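Local coordinates for Sts-2 protein (Mus musculus, PDB 3D4I) that shows acid-dependent phosphatase activity in its 2H-phosphatase domain and, as a whole protein, interferes with CBL-mediated down-regulation of receptor tyrosine kinases, at residues A[10-15]-A[185-190]. Sequence-based numbering, arbitrary orientation.
Sequences RGILVI and QIINTC. Unlike the reference sequence in segment 10-15: Ile15 (reference Val).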
loop_
_atom_site.group_PDB
_atom_site.type_symbol
_atom_site.label_atom_id
_atom_site.label_comp_id
_atom_site.label_asym_id
_atom_site.label_seq_id
_atom_site.Cartn_x
_atom_site.Cartn_y
_atom_site.Cartn_z
ATOM N N ARG A 10 -5.248 -30.772 2.481
ATOM C CA ARG A 10 -6.087 -29.730 3.034
ATOM C C ARG A 10 -5.243 -28.678 3.769
ATOM O O ARG A 10 -4.358 -29.019 4.563
ATOM C CB ARG A 10 -7.092 -30.347 4.000
ATOM C CG ARG A 10 -8.348 -29.545 4.089
ATOM C CD ARG A 10 -9.321 -30.130 5.037
ATOM N NE ARG A 10 -10.411 -29.180 5.205
ATOM C CZ ARG A 10 -11.410 -29.314 6.070
ATOM N NH1 ARG A 10 -11.461 -30.365 6.876
ATOM N NH2 ARG A 10 -12.351 -28.368 6.129
ATOM N N GLY A 11 -5.548 -27.401 3.543
ATOM C CA GLY A 11 -4.813 -26.321 4.212
ATOM C C GLY A 11 -5.710 -25.357 4.967
ATOM O O GLY A 11 -6.874 -25.145 4.591
ATOM N N ILE A 12 -5.164 -24.779 6.035
ATOM C CA ILE A 12 -5.827 -23.716 6.799
ATOM C C ILE A 12 -4.822 -22.561 6.878
ATOM O O ILE A 12 -3.716 -22.739 7.382
ATOM C CB ILE A 12 -6.221 -24.177 8.212
ATOM C CG1 ILE A 12 -7.494 -25.043 8.166
ATOM C CG2 ILE A 12 -6.424 -22.960 9.177
ATOM C CD1 ILE A 12 -8.762 -24.227 8.147
ATOM N N LEU A 13 -5.204 -21.408 6.332
ATOM C CA LEU A 13 -4.301 -20.265 6.216
ATOM C C LEU A 13 -4.922 -19.131 7.005
ATOM O O LEU A 13 -5.955 -18.571 6.618
ATOM C CB LEU A 13 -4.088 -19.865 4.746
ATOM C CG LEU A 13 -3.133 -18.683 4.490
ATOM C CD1 LEU A 13 -1.717 -18.966 5.005
ATOM C CD2 LEU A 13 -3.119 -18.388 2.973
ATOM N N VAL A 14 -4.302 -18.837 8.140
ATOM C CA VAL A 14 -4.824 -17.843 9.055
ATOM C C VAL A 14 -4.097 -16.567 8.703
ATOM O O VAL A 14 -2.868 -16.569 8.593
ATOM C CB VAL A 14 -4.564 -18.201 10.523
ATOM C CG1 VAL A 14 -5.193 -17.134 11.437
ATOM C CG2 VAL A 14 -5.169 -19.591 10.853
ATOM N N ILE A 15 -4.882 -15.513 8.502
ATOM C CA ILE A 15 -4.424 -14.253 7.933
ATOM C C ILE A 15 -4.909 -13.092 8.809
ATOM O O ILE A 15 -6.126 -12.951 9.056
ATOM C CB ILE A 15 -4.985 -14.074 6.485
ATOM C CG1 ILE A 15 -4.534 -15.248 5.586
ATOM C CG2 ILE A 15 -4.455 -12.758 5.833
ATOM C CD1 ILE A 15 -5.191 -15.284 4.231
ATOM N N GLN A 185 -15.411 -26.946 14.408
ATOM C CA GLN A 185 -16.570 -26.889 13.508
ATOM C C GLN A 185 -16.163 -26.542 12.077
ATOM O O GLN A 185 -16.688 -27.108 11.119
ATOM C CB GLN A 185 -17.634 -25.917 14.031
ATOM C CG GLN A 185 -18.725 -25.560 13.022
ATOM C CD GLN A 185 -19.958 -24.883 13.654
ATOM O OE1 GLN A 185 -20.463 -25.325 14.689
ATOM N NE2 GLN A 185 -20.450 -23.818 13.008
ATOM N N ILE A 186 -15.216 -25.623 11.934
ATOM C CA ILE A 186 -14.734 -25.226 10.617
ATOM C C ILE A 186 -14.147 -26.431 9.874
ATOM O O ILE A 186 -14.482 -26.665 8.712
ATOM C CB ILE A 186 -13.716 -24.040 10.709
ATOM C CG1 ILE A 186 -14.448 -22.763 11.146
ATOM C CG2 ILE A 186 -13.015 -23.809 9.381
ATOM C CD1 ILE A 186 -13.537 -21.581 11.422
ATOM N N ILE A 187 -13.312 -27.208 10.555
ATOM C CA ILE A 187 -12.685 -28.381 9.934
ATOM C C ILE A 187 -13.724 -29.420 9.482
ATOM O O ILE A 187 -13.585 -30.032 8.417
ATOM C CB ILE A 187 -11.602 -29.015 10.861
ATOM C CG1 ILE A 187 -10.456 -28.033 11.074
ATOM C CG2 ILE A 187 -11.065 -30.337 10.298
ATOM C CD1 ILE A 187 -10.026 -27.316 9.854
ATOM N N ASN A 188 -14.770 -29.589 10.285
ATOM C CA ASN A 188 -15.881 -30.487 9.939
ATOM C C ASN A 188 -16.948 -29.885 9.003
ATOM O O ASN A 188 -17.958 -30.530 8.719
ATOM C CB ASN A 188 -16.524 -31.038 11.208
ATOM C CG ASN A 188 -15.617 -31.999 11.955
ATOM O OD1 ASN A 188 -14.499 -31.655 12.350
ATOM N ND2 ASN A 188 -16.105 -33.223 12.160
ATOM N N THR A 189 -16.721 -28.665 8.513
ATOM C CA THR A 189 -17.652 -28.037 7.570
ATOM C C THR A 189 -17.745 -28.894 6.303
ATOM O O THR A 189 -18.854 -29.220 5.850
ATOM C CB THR A 189 -17.301 -26.539 7.279
ATOM O OG1 THR A 189 -17.738 -25.730 8.383
ATOM C CG2 THR A 189 -17.991 -26.022 6.008
ATOM N N CYS A 190 -16.583 -29.271 5.758
ATOM C CA CYS A 190 -16.487 -30.199 4.627
ATOM C C CYS A 190 -15.169 -30.986 4.766
ATOM O O CYS A 190 -14.163 -30.608 4.164
ATOM C CB CYS A 190 -16.530 -29.435 3.295
ATOM S SG CYS A 190 -18.009 -28.367 3.019
#
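In the histidine phosphatase fold of this domain, the C-terminal end of helix 172-187 packs over the start of the central strand 11-16, and Arg10 meets the carbonyl of Ile187 there. The strand lies between 196-201 and 236-241 in the mixed sheet, and Ile12 and Ile186 both also touch Ile199 of 196-201. Arg10 reaches the helix end with CG anti to the backbone N (chi1 -152°) and a chain extended from CG to NE. Its NH1 donates to Ile187 O at 2.6 Å with an N-H...O angle of 158°; the oxygen sits in the guanidinium plane, and the donor falls on a carbonyl lone pair. NH2 adds a weak bond to the same Ile187 O at 3.1 Å, so one acceptor takes both terminal nitrogens. Helix-end carbonyls would probably make this a favourable place for the positive charge. Replacing Arg10 by an alanine would probably leave Ile187 O without both these donors and open a gap beside Cys190, whose O lies 3.4 Å above one guanidinium face, offset toward the rim. Over the opposite face comes Ile187 CD1, which also packs 3.7 Å from Ile12 CD1 and 3.8 Å from Ile12 CG1.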